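Local atomic coordinates of uncharacterized conserved protein YiiM (Geobacillus stearothermophilus, PDB entry 5YHH), a protein that is a MOSC-domain protein linked to hydroxylaminopurine resistance and probably acts as an oxidoreductase with a molybdenum cofactor at its putative catalytic site. Residues R79-F89 / K131-I141; E100-V110 / V166-I177. All blocks are in the same frame, centred on the assembly; numbering follows the deposited sequence.

Interaction 1: R79-F89 / K131-I141; sequences RYGRPFTAGAF and KHQLPDLPKAI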
# COMPACT_ATOMS: atom_id res chain seq x y z
N ARG A 79 20.43 0.42 -5.35
CA ARG A 79 20.69 1.80 -4.89
C ARG A 79 21.52 1.85 -3.62
O ARG A 79 22.43 2.69 -3.51
CB ARG A 79 19.40 2.58 -4.63
CG ARG A 79 19.72 4.00 -4.14
CD ARG A 79 18.60 4.77 -3.51
NE ARG A 79 17.91 5.63 -4.46
CZ ARG A 79 17.69 6.94 -4.38
NH1 ARG A 79 18.12 7.73 -3.39
NH2 ARG A 79 16.98 7.48 -5.35
N TYR A 80 21.21 1.01 -2.64
CA TYR A 80 21.85 1.14 -1.32
C TYR A 80 22.91 0.09 -0.97
O TYR A 80 23.58 0.22 0.07
CB TYR A 80 20.81 1.19 -0.20
CG TYR A 80 19.95 2.41 -0.25
CD1 TYR A 80 20.48 3.67 0.07
CD2 TYR A 80 18.61 2.33 -0.60
CE1 TYR A 80 19.67 4.82 0.02
CE2 TYR A 80 17.81 3.46 -0.64
CZ TYR A 80 18.33 4.69 -0.32
OH TYR A 80 17.51 5.80 -0.39
N GLY A 81 23.10 -0.91 -1.83
CA GLY A 81 24.15 -1.91 -1.61
C GLY A 81 23.94 -2.79 -0.38
O GLY A 81 24.88 -3.15 0.33
N ARG A 82 22.71 -3.18 -0.12
CA ARG A 82 22.41 -4.01 1.04
C ARG A 82 21.10 -4.74 0.73
O ARG A 82 20.36 -4.29 -0.14
CB ARG A 82 22.25 -3.13 2.27
CG ARG A 82 20.97 -2.33 2.23
CD ARG A 82 20.69 -1.64 3.54
NE ARG A 82 21.61 -0.52 3.77
CZ ARG A 82 21.46 0.35 4.77
NH1 ARG A 82 20.47 0.21 5.66
NH2 ARG A 82 22.32 1.35 4.89
N PRO A 83 20.81 -5.83 1.46
CA PRO A 83 19.58 -6.57 1.14
C PRO A 83 18.29 -5.88 1.52
O PRO A 83 18.26 -5.17 2.54
CB PRO A 83 19.70 -7.87 1.97
CG PRO A 83 21.02 -7.86 2.60
CD PRO A 83 21.67 -6.52 2.43
N PHE A 84 17.23 -6.12 0.74
CA PHE A 84 15.86 -5.76 1.11
C PHE A 84 15.00 -6.94 0.77
O PHE A 84 14.92 -7.34 -0.41
CB PHE A 84 15.38 -4.53 0.33
CG PHE A 84 16.04 -3.21 0.76
CD1 PHE A 84 17.30 -2.88 0.36
CD2 PHE A 84 15.33 -2.29 1.50
CE1 PHE A 84 17.88 -1.70 0.73
CE2 PHE A 84 15.94 -1.09 1.88
CZ PHE A 84 17.19 -0.81 1.49
N THR A 85 14.42 -7.57 1.80
CA THR A 85 13.60 -8.77 1.65
C THR A 85 12.27 -8.48 2.33
O THR A 85 12.03 -7.38 2.87
CB THR A 85 14.32 -10.01 2.25
OG1 THR A 85 14.62 -9.73 3.62
CG2 THR A 85 15.65 -10.27 1.50
N ALA A 86 11.39 -9.47 2.27
CA ALA A 86 10.03 -9.31 2.68
C ALA A 86 9.93 -8.69 4.07
O ALA A 86 10.60 -9.09 5.01
CB ALA A 86 9.30 -10.71 2.60
N GLY A 87 9.11 -7.65 4.18
CA GLY A 87 8.92 -6.94 5.46
C GLY A 87 9.74 -5.65 5.55
O GLY A 87 9.54 -4.82 6.43
N ALA A 88 10.63 -5.47 4.59
CA ALA A 88 11.57 -4.35 4.62
C ALA A 88 10.85 -2.99 4.60
O ALA A 88 11.38 -2.01 5.15
CB ALA A 88 12.57 -4.50 3.44
N PHE A 89 9.67 -2.90 3.98
CA PHE A 89 8.90 -1.63 3.96
C PHE A 89 7.76 -1.56 4.94
O PHE A 89 6.91 -0.65 4.89
CB PHE A 89 8.48 -1.24 2.53
CG PHE A 89 9.66 -0.72 1.72
CD1 PHE A 89 10.79 -1.47 1.56
CD2 PHE A 89 9.64 0.56 1.19
CE1 PHE A 89 11.91 -0.94 0.89
CE2 PHE A 89 10.76 1.05 0.50
CZ PHE A 89 11.86 0.31 0.37
N LYS A 131 14.05 2.81 10.39
CA LYS A 131 14.27 1.37 10.27
C LYS A 131 15.57 1.02 9.57
O LYS A 131 16.32 0.15 10.03
CB LYS A 131 13.10 0.73 9.52
CG LYS A 131 13.10 -0.82 9.45
CD LYS A 131 11.83 -1.26 8.77
CE LYS A 131 11.84 -2.73 8.36
NZ LYS A 131 12.14 -3.63 9.50
N HIS A 132 15.83 1.68 8.45
CA HIS A 132 17.00 1.38 7.62
C HIS A 132 18.16 2.33 7.88
O HIS A 132 19.26 2.18 7.31
CB HIS A 132 16.57 1.39 6.16
CG HIS A 132 15.58 0.32 5.84
ND1 HIS A 132 15.91 -1.01 5.87
CD2 HIS A 132 14.25 0.38 5.59
CE1 HIS A 132 14.83 -1.74 5.60
NE2 HIS A 132 13.81 -0.92 5.41
N GLN A 133 17.93 3.33 8.73
CA GLN A 133 18.91 4.39 8.95
C GLN A 133 19.33 5.00 7.60
O GLN A 133 20.52 5.14 7.29
CB GLN A 133 20.15 3.86 9.71
CG GLN A 133 19.87 3.44 11.18
CD GLN A 133 20.89 4.02 12.19
OE1 GLN A 133 21.78 4.83 11.85
NE2 GLN A 133 20.75 3.61 13.45
N LEU A 134 18.32 5.34 6.80
CA LEU A 134 18.50 5.95 5.50
C LEU A 134 17.66 7.21 5.41
O LEU A 134 16.49 7.16 5.02
CB LEU A 134 18.11 4.96 4.41
CG LEU A 134 19.07 3.77 4.17
CD1 LEU A 134 18.40 2.78 3.18
CD2 LEU A 134 20.44 4.23 3.72
N PRO A 135 18.23 8.36 5.79
CA PRO A 135 17.40 9.57 5.78
C PRO A 135 16.83 9.98 4.42
O PRO A 135 15.85 10.74 4.38
CB PRO A 135 18.35 10.68 6.29
CG PRO A 135 19.59 10.03 6.74
CD PRO A 135 19.58 8.58 6.36
N ASP A 136 17.44 9.54 3.31
CA ASP A 136 16.92 9.96 2.02
C ASP A 136 15.89 8.99 1.45
O ASP A 136 15.37 9.22 0.38
CB ASP A 136 18.03 10.26 1.01
CG ASP A 136 18.63 9.00 0.39
OD1 ASP A 136 18.51 7.90 0.97
OD2 ASP A 136 19.25 9.13 -0.68
N LEU A 137 15.62 7.89 2.16
CA LEU A 137 14.67 6.88 1.65
C LEU A 137 13.22 7.41 1.37
O LEU A 137 12.64 7.13 0.32
CB LEU A 137 14.69 5.63 2.56
CG LEU A 137 13.80 4.46 2.18
CD1 LEU A 137 14.04 4.11 0.70
CD2 LEU A 137 13.99 3.26 3.11
N PRO A 138 12.63 8.20 2.30
CA PRO A 138 11.30 8.73 1.96
C PRO A 138 11.29 9.62 0.68
O PRO A 138 10.40 9.50 -0.17
CB PRO A 138 10.91 9.55 3.23
CG PRO A 138 11.66 8.89 4.36
CD PRO A 138 12.97 8.39 3.72
N LYS A 139 12.29 10.48 0.53
CA LYS A 139 12.43 11.27 -0.67
C LYS A 139 12.58 10.37 -1.90
O LYS A 139 11.89 10.57 -2.90
CB LYS A 139 13.66 12.20 -0.56
CG LYS A 139 13.88 13.10 -1.76
CD LYS A 139 15.15 14.00 -1.53
CE LYS A 139 16.43 13.22 -1.79
NZ LYS A 139 17.69 13.82 -1.20
N ALA A 140 13.44 9.37 -1.82
CA ALA A 140 13.58 8.41 -2.92
C ALA A 140 12.28 7.71 -3.30
O ALA A 140 12.00 7.46 -4.47
CB ALA A 140 14.66 7.36 -2.59
N ILE A 141 11.49 7.34 -2.30
CA ILE A 141 10.19 6.70 -2.58
C ILE A 141 9.29 7.68 -3.35
O ILE A 141 8.72 7.31 -4.37
CB ILE A 141 9.51 6.20 -1.28
CG1 ILE A 141 10.28 5.01 -0.71
CG2 ILE A 141 8.03 5.81 -1.55
CD1 ILE A 141 9.94 4.71 0.75
O HOH W 1 20.54 7.28 -2.29
O HOH W 2 18.45 -1.88 6.07
O HOH W 3 22.47 3.32 6.88
O HOH W 4 10.56 -5.70 9.16
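Tyr80 at the end of helix 71-80 faces Leu134, their CA atoms 9.0 Å apart, and the loop that follows runs past the turn between helices 127-132 and 137-144; the backbones stay apart and side chains bridge them. Leu134 CD1 sits over the centre of the Tyr80 ring, 3.6 Å from the centroid and 5° off the normal, a CH-pi contact. The opposite face of that ring carries Arg79 CD. At the edge, Tyr80 OH donates to Asp136 OD1 (2.7 Å), which it meets from above the carboxylate plane. The other carboxylate oxygen, Asp136 OD2, forms a salt bridge with Arg79 NH1 at 3.3 Å. A water also joins these two atoms. The Arg79 side chain leaves opposite the backbone N (chi1 179°) and bends at chi3, which lays one guanidinium face against Ala140 CB.

Arg82 and Leu134 run alongside in opposite senses, with one face of the guanidinium over the leucine side chain. Arg82 NH1 donates to His132 O (2.8 Å), approaching a lone pair within the plane of that carbonyl. Two waters at the guanidinium edge lead to His132 ND1 and Gln133 O. The His132 ring uses its other nitrogen: His132 NE2 donates to Ala88 O at 2.7 Å, close to the ring plane. Phe84 CE2 lies over the centre of one His132 face, though the two planes stand 41° apart. Both ring nitrogens thus have partners, which should fix the ring's rotation. Deeper in, Phe89 CE2 meets Ile141 CD1 at 3.8 Å, and Trp76 of helix 71-80 also touches Ile141. Gln133, with positive phi, is the C-prime residue of a Schellman motif that ends helix 127-132, and the connection between helices 127-132 and 137-144 packs on the loop after helix 71-80 within the MOSC domain.

Interaction 2: E100-V110 / V166-I177; sequences EDDVCLGDIYV and VLVERGVGALSI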
# COMPACT_ATOMS: atom_id res chain seq x y z
N GLU A 100 2.68 -0.40 -9.02
CA GLU A 100 1.85 0.82 -8.96
C GLU A 100 1.30 1.23 -10.35
O GLU A 100 0.30 1.93 -10.43
CB GLU A 100 2.65 1.98 -8.36
CG GLU A 100 3.08 1.76 -6.90
CD GLU A 100 4.39 0.94 -6.76
OE1 GLU A 100 4.90 0.42 -7.80
OE2 GLU A 100 4.89 0.80 -5.61
N ASP A 101 1.96 0.79 -11.42
CA ASP A 101 1.52 1.10 -12.79
C ASP A 101 0.34 0.24 -13.22
O ASP A 101 -0.42 0.63 -14.10
CB ASP A 101 2.65 0.87 -13.82
CG ASP A 101 3.74 1.90 -13.75
OD1 ASP A 101 3.46 3.12 -13.65
OD2 ASP A 101 4.91 1.47 -13.85
N ASP A 102 0.20 -0.94 -12.62
CA ASP A 102 -0.81 -1.93 -13.03
C ASP A 102 -2.00 -1.96 -12.07
O ASP A 102 -3.05 -2.47 -12.45
CB ASP A 102 -0.23 -3.33 -12.98
CG ASP A 102 0.99 -3.50 -13.87
OD1 ASP A 102 1.03 -2.90 -14.99
OD2 ASP A 102 1.92 -4.23 -13.40
N VAL A 103 -1.83 -1.50 -10.84
CA VAL A 103 -2.90 -1.57 -9.85
C VAL A 103 -3.66 -0.24 -9.86
O VAL A 103 -3.05 0.84 -9.87
CB VAL A 103 -2.31 -1.83 -8.46
CG1 VAL A 103 -3.38 -1.71 -7.35
CG2 VAL A 103 -1.64 -3.19 -8.44
N CYS A 104 -4.99 -0.33 -9.84
CA CYS A 104 -5.85 0.85 -9.91
C CYS A 104 -6.67 1.05 -8.66
O CYS A 104 -7.05 0.10 -7.98
CB CYS A 104 -6.78 0.75 -11.13
SG CYS A 104 -5.89 0.88 -12.69
N LEU A 105 -6.97 2.30 -8.38
CA LEU A 105 -7.83 2.66 -7.28
C LEU A 105 -9.16 1.96 -7.53
O LEU A 105 -9.66 1.97 -8.66
CB LEU A 105 -8.01 4.16 -7.25
CG LEU A 105 -8.98 4.73 -6.20
CD1 LEU A 105 -8.51 4.38 -4.77
CD2 LEU A 105 -9.05 6.23 -6.46
N GLY A 106 -9.68 1.29 -6.52
CA GLY A 106 -10.95 0.60 -6.65
C GLY A 106 -10.88 -0.84 -7.11
O GLY A 106 -11.89 -1.53 -7.05
N ASP A 107 -9.71 -1.30 -7.56
CA ASP A 107 -9.55 -2.70 -7.95
C ASP A 107 -9.96 -3.57 -6.78
O ASP A 107 -9.58 -3.30 -5.64
CB ASP A 107 -8.09 -3.08 -8.25
CG ASP A 107 -7.56 -2.59 -9.60
OD1 ASP A 107 -8.28 -2.03 -10.43
OD2 ASP A 107 -6.33 -2.79 -9.82
N ILE A 108 -10.73 -4.61 -7.07
CA ILE A 108 -11.09 -5.62 -6.09
C ILE A 108 -10.39 -6.93 -6.41
O ILE A 108 -10.44 -7.42 -7.57
CB ILE A 108 -12.63 -5.81 -6.05
CG1 ILE A 108 -13.28 -4.47 -5.70
CG2 ILE A 108 -13.00 -6.90 -5.04
CD1 ILE A 108 -14.84 -4.46 -5.67
N TYR A 109 -9.74 -7.51 -5.40
CA TYR A 109 -9.00 -8.78 -5.57
C TYR A 109 -9.54 -9.82 -4.59
O TYR A 109 -9.93 -9.48 -3.46
CB TYR A 109 -7.51 -8.62 -5.30
CG TYR A 109 -6.82 -7.69 -6.28
CD1 TYR A 109 -6.83 -6.33 -6.09
CD2 TYR A 109 -6.15 -8.21 -7.40
CE1 TYR A 109 -6.18 -5.47 -6.99
CE2 TYR A 109 -5.52 -7.36 -8.32
CZ TYR A 109 -5.55 -5.98 -8.11
OH TYR A 109 -4.95 -5.10 -8.99
N VAL A 110 -9.58 -11.07 -5.03
CA VAL A 110 -9.79 -12.18 -4.11
C VAL A 110 -8.40 -12.60 -3.63
O VAL A 110 -7.47 -12.73 -4.43
CB VAL A 110 -10.50 -13.39 -4.75
CG1 VAL A 110 -10.56 -14.55 -3.77
CG2 VAL A 110 -11.93 -13.05 -5.13
N VAL A 166 -6.29 -12.44 -7.13
CA VAL A 166 -7.01 -12.54 -8.38
C VAL A 166 -7.89 -11.31 -8.55
O VAL A 166 -8.78 -11.04 -7.73
CB VAL A 166 -7.93 -13.81 -8.42
CG1 VAL A 166 -8.67 -13.94 -9.76
CG2 VAL A 166 -7.12 -15.09 -8.12
N LEU A 167 -7.66 -10.56 -9.62
CA LEU A 167 -8.45 -9.39 -9.90
C LEU A 167 -9.84 -9.83 -10.26
O LEU A 167 -10.00 -10.61 -11.18
CB LEU A 167 -7.84 -8.59 -11.05
CG LEU A 167 -8.55 -7.28 -11.37
CD1 LEU A 167 -8.37 -6.24 -10.22
CD2 LEU A 167 -8.04 -6.73 -12.70
N VAL A 168 -10.84 -9.37 -9.53
CA VAL A 168 -12.21 -9.68 -9.89
C VAL A 168 -12.98 -8.48 -10.41
O VAL A 168 -13.97 -8.65 -11.09
CB VAL A 168 -12.98 -10.39 -8.72
CG1 VAL A 168 -12.47 -11.84 -8.57
CG2 VAL A 168 -12.85 -9.63 -7.42
N GLU A 169 -12.53 -7.27 -10.10
CA GLU A 169 -13.11 -6.07 -10.72
C GLU A 169 -12.09 -4.93 -10.85
O GLU A 169 -11.47 -4.55 -9.87
CB GLU A 169 -14.34 -5.60 -9.94
CG GLU A 169 -15.01 -4.38 -10.56
CD GLU A 169 -16.32 -4.01 -9.88
OE1 GLU A 169 -16.30 -3.55 -8.72
OE2 GLU A 169 -17.37 -4.18 -10.53
N ARG A 170 -11.90 -4.42 -12.07
CA ARG A 170 -11.04 -3.28 -12.31
C ARG A 170 -11.68 -2.01 -11.75
O ARG A 170 -12.83 -1.72 -12.05
CB ARG A 170 -10.76 -3.11 -13.81
CG ARG A 170 -9.90 -1.87 -14.19
CD ARG A 170 -8.49 -1.94 -13.64
NE ARG A 170 -7.66 -2.88 -14.37
CZ ARG A 170 -6.52 -3.41 -13.94
NH1 ARG A 170 -6.00 -3.13 -12.74
NH2 ARG A 170 -5.89 -4.26 -14.73
N GLY A 171 -10.94 -1.27 -10.93
CA GLY A 171 -11.43 -0.01 -10.38
C GLY A 171 -11.95 0.86 -11.49
O GLY A 171 -11.36 0.94 -12.55
N VAL A 172 -13.10 1.49 -11.26
CA VAL A 172 -13.74 2.32 -12.26
C VAL A 172 -12.85 3.49 -12.58
O VAL A 172 -12.24 4.08 -11.68
CB VAL A 172 -15.10 2.83 -11.78
CG1 VAL A 172 -15.66 3.80 -12.79
CG2 VAL A 172 -16.04 1.65 -11.56
N GLY A 173 -12.74 3.79 -13.88
CA GLY A 173 -11.82 4.81 -14.37
C GLY A 173 -10.39 4.31 -14.59
O GLY A 173 -9.60 4.99 -15.24
N ALA A 174 -10.05 3.13 -14.06
CA ALA A 174 -8.73 2.55 -14.23
C ALA A 174 -7.68 3.62 -13.92
O ALA A 174 -6.89 3.96 -14.79
CB ALA A 174 -8.58 2.02 -15.66
N LEU A 175 -7.75 4.21 -12.73
CA LEU A 175 -6.77 5.20 -12.28
C LEU A 175 -5.66 4.50 -11.48
O LEU A 175 -5.90 3.98 -10.40
CB LEU A 175 -7.42 6.23 -11.37
CG LEU A 175 -8.70 6.90 -11.88
CD1 LEU A 175 -9.24 7.84 -10.81
CD2 LEU A 175 -8.51 7.63 -13.18
N SER A 176 -4.44 4.49 -12.01
CA SER A 176 -3.39 3.67 -11.42
C SER A 176 -2.87 4.33 -10.16
O SER A 176 -3.00 5.52 -10.01
CB SER A 176 -2.25 3.43 -12.41
OG SER A 176 -1.62 4.62 -12.77
N ILE A 177 -2.31 3.55 -9.26
CA ILE A 177 -1.63 4.15 -8.10
C ILE A 177 -0.48 5.06 -8.58
O ILE A 177 -0.24 6.10 -7.99
CB ILE A 177 -1.11 3.06 -7.13
CG1 ILE A 177 -2.29 2.29 -6.51
CG2 ILE A 177 -0.14 3.64 -6.07
CD1 ILE A 177 -3.17 3.12 -5.60
O HOH W 5 0.09 3.76 -14.84
O HOH W 6 -9.57 3.53 -10.78
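The Tyr109 ring has Leu167 CD1 over one face, 3.8 Å from the centroid and displaced toward the rim in a CH-pi contact. Leu167 CD2 lies over the centre of one face of the Arg170 guanidinium, so the two methyls of this leucine touch two flat groups. Near the guanidinium plane, at its edge, Asp107 OD2 forms a salt bridge with Arg170 NH1 (3.0 Å). The bends at chi2 (64°) and chi3 (75°) fold Arg170 back beside Asp107. NH1 also makes a weak bond to Asp102 O. Asp107 OD1 takes Gly171 N on its anti lone pair at 2.8 Å, nearly straight at 172°. Its OD2 receives Cys104 N from above the carboxylate plane, so the aspartate ties both loops together.

Strands 108-111 and 165-169 pair antiparallel at one end of the mixed sheet, where a classic beta bulge sets Val168 and Glu169 against the single residue Ile108, whose O accepts from both backbone nitrogens. Ile108 CG2 meets Val168 CG2 at 3.6 Å. Beyond the strands, Leu105 N bonds Leu175 O (2.8 Å) and Ile177 N bonds Val103 O (2.9 Å). Ser176 OG caps Tyr179 N at the start of helix 177-185.

Overall arrangement
The two contacts lie on opposite sides of the chain's centre, their own centres 26 Å apart and their nearest atoms about 7 Å apart. They do not touch. Their segments alternate along the chain: 79-89, 100-110, 131-141, then 166-177. Interaction 1 joins the end of helix 71-80 and its following loop to helices 127-132 and 137-144. Interaction 2 lies at an edge of the mixed sheet, where strand 165-169 is outermost, and leads into helix 177-185. That helix belongs to the C-terminal three-helix region. One contact therefore ties helical parts within the MOSC domain, while the other carries the chain from the sheet into the C-terminal helices.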